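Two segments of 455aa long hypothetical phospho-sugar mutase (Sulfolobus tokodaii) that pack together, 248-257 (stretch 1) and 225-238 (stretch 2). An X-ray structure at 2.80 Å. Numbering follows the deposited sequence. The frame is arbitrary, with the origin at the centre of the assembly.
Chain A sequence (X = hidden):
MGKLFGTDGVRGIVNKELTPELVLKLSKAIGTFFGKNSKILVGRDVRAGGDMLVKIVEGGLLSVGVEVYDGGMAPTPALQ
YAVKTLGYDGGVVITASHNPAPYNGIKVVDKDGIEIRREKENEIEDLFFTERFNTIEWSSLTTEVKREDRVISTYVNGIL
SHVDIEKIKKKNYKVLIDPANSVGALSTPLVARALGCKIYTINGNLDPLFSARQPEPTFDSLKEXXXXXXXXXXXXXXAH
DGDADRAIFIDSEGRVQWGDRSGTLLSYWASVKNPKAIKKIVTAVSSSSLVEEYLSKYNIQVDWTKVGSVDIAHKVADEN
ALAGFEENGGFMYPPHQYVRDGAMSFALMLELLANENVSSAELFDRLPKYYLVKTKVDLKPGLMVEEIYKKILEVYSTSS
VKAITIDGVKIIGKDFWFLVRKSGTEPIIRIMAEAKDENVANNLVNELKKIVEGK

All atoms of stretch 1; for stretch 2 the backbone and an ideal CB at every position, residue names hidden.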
# COMPACT_ATOMS: atom_id res chain seq x y z
N ILE A 248 -5.64 7.66 0.87
CA ILE A 248 -6.57 7.91 1.95
C ILE A 248 -7.34 9.18 1.58
O ILE A 248 -6.75 10.17 1.13
CB ILE A 248 -5.89 8.03 3.35
CG1 ILE A 248 -4.76 9.02 3.31
CG2 ILE A 248 -5.40 6.66 3.84
CD1 ILE A 248 -4.10 9.15 4.64
N PHE A 249 -8.66 9.12 1.73
CA PHE A 249 -9.55 10.21 1.36
C PHE A 249 -9.93 11.21 2.43
O PHE A 249 -9.80 10.96 3.63
CB PHE A 249 -10.84 9.65 0.75
CG PHE A 249 -10.62 8.79 -0.47
CD1 PHE A 249 -10.24 7.46 -0.33
CD2 PHE A 249 -10.78 9.32 -1.75
CE1 PHE A 249 -10.04 6.65 -1.45
CE2 PHE A 249 -10.57 8.51 -2.89
CZ PHE A 249 -10.20 7.17 -2.74
N ILE A 250 -10.41 12.36 1.96
CA ILE A 250 -10.84 13.45 2.83
C ILE A 250 -12.16 13.92 2.25
O ILE A 250 -12.19 14.42 1.13
CB ILE A 250 -9.82 14.60 2.80
CG1 ILE A 250 -8.43 14.06 3.13
CG2 ILE A 250 -10.20 15.67 3.80
CD1 ILE A 250 -7.33 15.10 3.03
N ASP A 251 -13.26 13.73 2.98
CA ASP A 251 -14.59 14.12 2.48
C ASP A 251 -14.90 15.61 2.51
O ASP A 251 -14.11 16.44 2.99
CB ASP A 251 -15.67 13.38 3.25
CG ASP A 251 -15.73 13.79 4.71
OD1 ASP A 251 -15.31 14.92 5.03
OD2 ASP A 251 -16.22 12.96 5.53
N SER A 252 -16.08 15.94 1.99
CA SER A 252 -16.57 17.32 1.89
C SER A 252 -16.47 18.13 3.19
O SER A 252 -16.34 19.35 3.14
CB SER A 252 -18.01 17.31 1.40
OG SER A 252 -18.60 16.04 1.66
N GLU A 253 -16.54 17.46 4.33
CA GLU A 253 -16.44 18.12 5.63
C GLU A 253 -15.02 18.54 5.94
O GLU A 253 -14.78 19.33 6.85
CB GLU A 253 -16.94 17.21 6.75
CG GLU A 253 -18.37 16.73 6.59
CD GLU A 253 -19.38 17.88 6.49
OE1 GLU A 253 -18.97 19.03 6.17
OE2 GLU A 253 -20.59 17.61 6.71
N GLY A 254 -14.07 18.00 5.19
CA GLY A 254 -12.68 18.35 5.42
C GLY A 254 -12.07 17.47 6.49
O GLY A 254 -11.12 17.87 7.17
N ARG A 255 -12.63 16.29 6.67
CA ARG A 255 -12.11 15.36 7.66
C ARG A 255 -11.50 14.16 6.96
O ARG A 255 -12.11 13.59 6.04
CB ARG A 255 -13.24 14.93 8.61
CG ARG A 255 -14.52 14.55 7.91
CD ARG A 255 -15.70 14.42 8.86
NE ARG A 255 -16.85 13.91 8.12
CZ ARG A 255 -17.87 13.27 8.67
NH1 ARG A 255 -17.89 13.08 9.97
NH2 ARG A 255 -18.84 12.79 7.91
N VAL A 256 -10.29 13.78 7.37
CA VAL A 256 -9.66 12.66 6.72
C VAL A 256 -10.33 11.36 7.19
O VAL A 256 -10.76 11.26 8.33
CB VAL A 256 -8.10 12.63 6.97
CG1 VAL A 256 -7.62 13.98 7.45
CG2 VAL A 256 -7.74 11.53 7.93
N GLN A 257 -10.42 10.40 6.28
CA GLN A 257 -11.02 9.09 6.55
C GLN A 257 -9.92 8.03 6.49
O GLN A 257 -9.07 8.06 5.60
CB GLN A 257 -12.09 8.80 5.50
CG GLN A 257 -13.22 9.83 5.44
CD GLN A 257 -14.13 9.76 6.66
OE1 GLN A 257 -14.20 8.73 7.34
NE2 GLN A 257 -14.83 10.84 6.93
N UNK A 225 -3.67 19.74 4.60
CA UNK A 225 -4.40 19.65 3.35
C UNK A 225 -5.89 19.48 3.68
O UNK A 225 -6.75 20.01 2.98
CB UNK A 225 -3.88 18.50 2.49
N UNK A 226 -6.19 18.77 4.77
CA UNK A 226 -7.58 18.60 5.21
C UNK A 226 -8.18 20.01 5.32
O UNK A 226 -9.36 20.24 5.02
CB UNK A 226 -7.67 17.84 6.54
N UNK A 227 -7.35 20.95 5.75
CA UNK A 227 -7.77 22.33 5.87
C UNK A 227 -8.21 22.83 4.50
O UNK A 227 -9.39 23.05 4.27
CB UNK A 227 -6.65 23.20 6.44
N UNK A 228 -7.25 23.00 3.59
CA UNK A 228 -7.53 23.48 2.26
C UNK A 228 -8.67 22.71 1.60
O UNK A 228 -9.38 23.26 0.76
CB UNK A 228 -6.27 23.39 1.40
N UNK A 229 -8.85 21.44 1.95
CA UNK A 229 -9.97 20.69 1.37
C UNK A 229 -11.23 21.50 1.69
O UNK A 229 -12.02 21.86 0.80
CB UNK A 229 -10.05 19.26 1.92
N UNK A 230 -11.39 21.79 2.97
CA UNK A 230 -12.54 22.55 3.46
C UNK A 230 -12.58 23.95 2.87
O UNK A 230 -13.56 24.34 2.25
CB UNK A 230 -12.51 22.63 4.99
N UNK A 231 -11.51 24.72 3.05
CA UNK A 231 -11.51 26.08 2.54
C UNK A 231 -11.86 26.20 1.06
O UNK A 231 -12.36 27.23 0.63
CB UNK A 231 -10.13 26.71 2.78
N UNK A 232 -11.62 25.14 0.28
CA UNK A 232 -11.92 25.15 -1.14
C UNK A 232 -13.23 24.43 -1.47
O UNK A 232 -13.57 24.28 -2.65
CB UNK A 232 -10.77 24.51 -1.91
N UNK A 233 -13.96 23.96 -0.46
CA UNK A 233 -15.23 23.27 -0.70
C UNK A 233 -15.19 22.26 -1.86
O UNK A 233 -15.95 22.35 -2.82
CB UNK A 233 -16.32 24.31 -0.98
N UNK A 234 -14.29 21.30 -1.75
CA UNK A 234 -14.14 20.30 -2.77
C UNK A 234 -15.10 19.15 -2.43
O UNK A 234 -15.41 18.95 -1.26
CB UNK A 234 -12.69 19.82 -2.87
N UNK A 235 -15.57 18.42 -3.43
CA UNK A 235 -16.50 17.31 -3.19
C UNK A 235 -15.77 16.10 -2.60
O UNK A 235 -16.36 15.28 -1.88
CB UNK A 235 -17.20 16.92 -4.49
N UNK A 236 -14.50 15.97 -2.94
CA UNK A 236 -13.69 14.86 -2.45
C UNK A 236 -12.22 15.21 -2.57
O UNK A 236 -11.82 15.91 -3.51
CB UNK A 236 -14.00 13.57 -3.22
N UNK A 237 -11.42 14.75 -1.61
CA UNK A 237 -9.99 15.00 -1.64
C UNK A 237 -9.27 13.66 -1.54
O UNK A 237 -9.80 12.73 -0.94
CB UNK A 237 -9.57 15.94 -0.51
N UNK A 238 -8.08 13.56 -2.14
CA UNK A 238 -7.31 12.31 -2.07
C UNK A 238 -5.84 12.54 -1.85
O UNK A 238 -5.22 13.35 -2.54
CB UNK A 238 -7.50 11.50 -3.35

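Position 225 lies in a helix, its CA-to-CB bond sideways to stretch 1 and its ideal CB 4.9 Å from Ile250 CD1. A small or medium side chain, apolar or hydroxylated, would suit. It is Thr225, whose OG1 reaches 3.7 Å from Ile250 CD1 while hydrogen-bonding elsewhere in the structure.

At 226 the ideal CB is already 3.5 Å from Gly254 O and 4.0 Å from Val256 CG1, which leaves little room in that direction and favours a small residue. Ala226 fits; its CB meets Val256 CG1 at 4.0 Å and Ile250 CG2 at 4.4 Å.

Positions 227 and 228 have no atom of stretch 1 within 5.5 Å of their ideal CB, so many residues would serve. They are Glu227 and Val228.

One turn after 225, position 229 points toward stretch 1, its ideal CB 4.1 Å from Ile250 CG2 and 4.5 Å from Gly254 CA. A compact apolar side chain is expected, and several would do. Val229 (chi1 t) spans the site: CG2 lies 3.7 Å from Ile250 CG2, and CG1 lies 3.8 Å from Gly254 CA.

Position 230 points sideways, its ideal CB 4.4 Å from Glu253 O. With carbonyls nearby, a long polar or basic chain is plausible. Lys230 runs past the turn, CE 3.1 Å from Glu253 O; NZ makes a long salt bridge to Glu227 OE1 at 3.7 Å.

Positions 231, 232, 233, 234 and 235 have ideal CB atoms beyond 5.5 Å of stretch 1, so it constrains them little; at 231 and 232 almost any residue would serve. At 233 the positive phi (43°) would suit glycine or asparagine, yet other residues can adopt it. The sequence is Thr231, Leu232, Lys233, Val234 and Asp235; Lys233 leaves the helix in a Schellman motif. Backbone contact persists here, with Val234 O 3.7 Å from Ser252 CA.

The chain returns as a strand antiparallel to 248-251. At 236 the CB lies on the sheet face that carries Phe249, so an apolar chain able to reach the ring is favoured. Leu236 (t, p) brings CD1 to 3.8 Å from Phe249 CD2.

Position 237 pairs with Ile250 and its ideal CB would sit 3.4 Å from Ile250 O, a tight fit that favours glycine or alanine. Gly237 makes both cross-strand hydrogen bonds: its N to Ile250 O at 2.9 Å, and Ile250 N to its O at 3.0 Å.

At 238, paired with Phe249, the ideal CB is 4.2 Å from Phe249 CD2; a branched or larger apolar residue would suit. Val238 (t) places CG1 over one ring face and CG2 3.4 Å from Phe249 CE2.

Stretch 2 225-238: TAEVVKTLKVDLGV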
# COMPACT_ATOMS: atom_id res chain seq x y z
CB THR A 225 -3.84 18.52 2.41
OG1 THR A 225 -4.38 17.26 2.80
CG2 THR A 225 -2.31 18.47 2.47
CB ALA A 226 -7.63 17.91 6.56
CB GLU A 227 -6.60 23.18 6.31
CG GLU A 227 -6.97 24.22 7.29
CD GLU A 227 -7.51 23.58 8.53
OE1 GLU A 227 -8.76 23.56 8.72
OE2 GLU A 227 -6.66 23.07 9.30
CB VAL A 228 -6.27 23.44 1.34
CG1 VAL A 228 -5.14 24.21 1.98
CG2 VAL A 228 -5.84 22.03 1.10
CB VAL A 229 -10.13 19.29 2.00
CG1 VAL A 229 -11.57 18.83 1.87
CG2 VAL A 229 -9.23 18.29 1.32
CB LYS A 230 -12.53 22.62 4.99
CG LYS A 230 -13.93 22.61 5.60
CD LYS A 230 -13.96 22.90 7.11
CE LYS A 230 -13.25 21.81 7.93
NZ LYS A 230 -11.77 21.72 7.68
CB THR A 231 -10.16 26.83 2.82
OG1 THR A 231 -9.62 27.34 1.59
CG2 THR A 231 -9.16 25.92 3.53
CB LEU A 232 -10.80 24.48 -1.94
CG LEU A 232 -9.46 25.18 -2.20
CD1 LEU A 232 -8.48 24.18 -2.81
CD2 LEU A 232 -9.67 26.37 -3.12
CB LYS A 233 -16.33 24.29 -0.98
CG LYS A 233 -16.59 25.18 0.19
CD LYS A 233 -17.05 26.56 -0.22
CE LYS A 233 -17.10 27.43 1.03
NZ LYS A 233 -17.82 26.72 2.15
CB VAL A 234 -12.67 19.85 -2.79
CG1 VAL A 234 -12.56 18.37 -2.88
CG2 VAL A 234 -11.98 20.52 -3.94
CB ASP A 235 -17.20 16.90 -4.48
CG ASP A 235 -17.85 18.07 -5.18
OD1 ASP A 235 -18.50 18.87 -4.48
OD2 ASP A 235 -17.73 18.19 -6.42
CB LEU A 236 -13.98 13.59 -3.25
CG LEU A 236 -13.14 12.38 -2.87
CD1 LEU A 236 -13.49 11.99 -1.46
CD2 LEU A 236 -13.41 11.24 -3.84
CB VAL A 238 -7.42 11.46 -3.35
CG1 VAL A 238 -6.83 10.09 -3.09
CG2 VAL A 238 -8.84 11.32 -3.75
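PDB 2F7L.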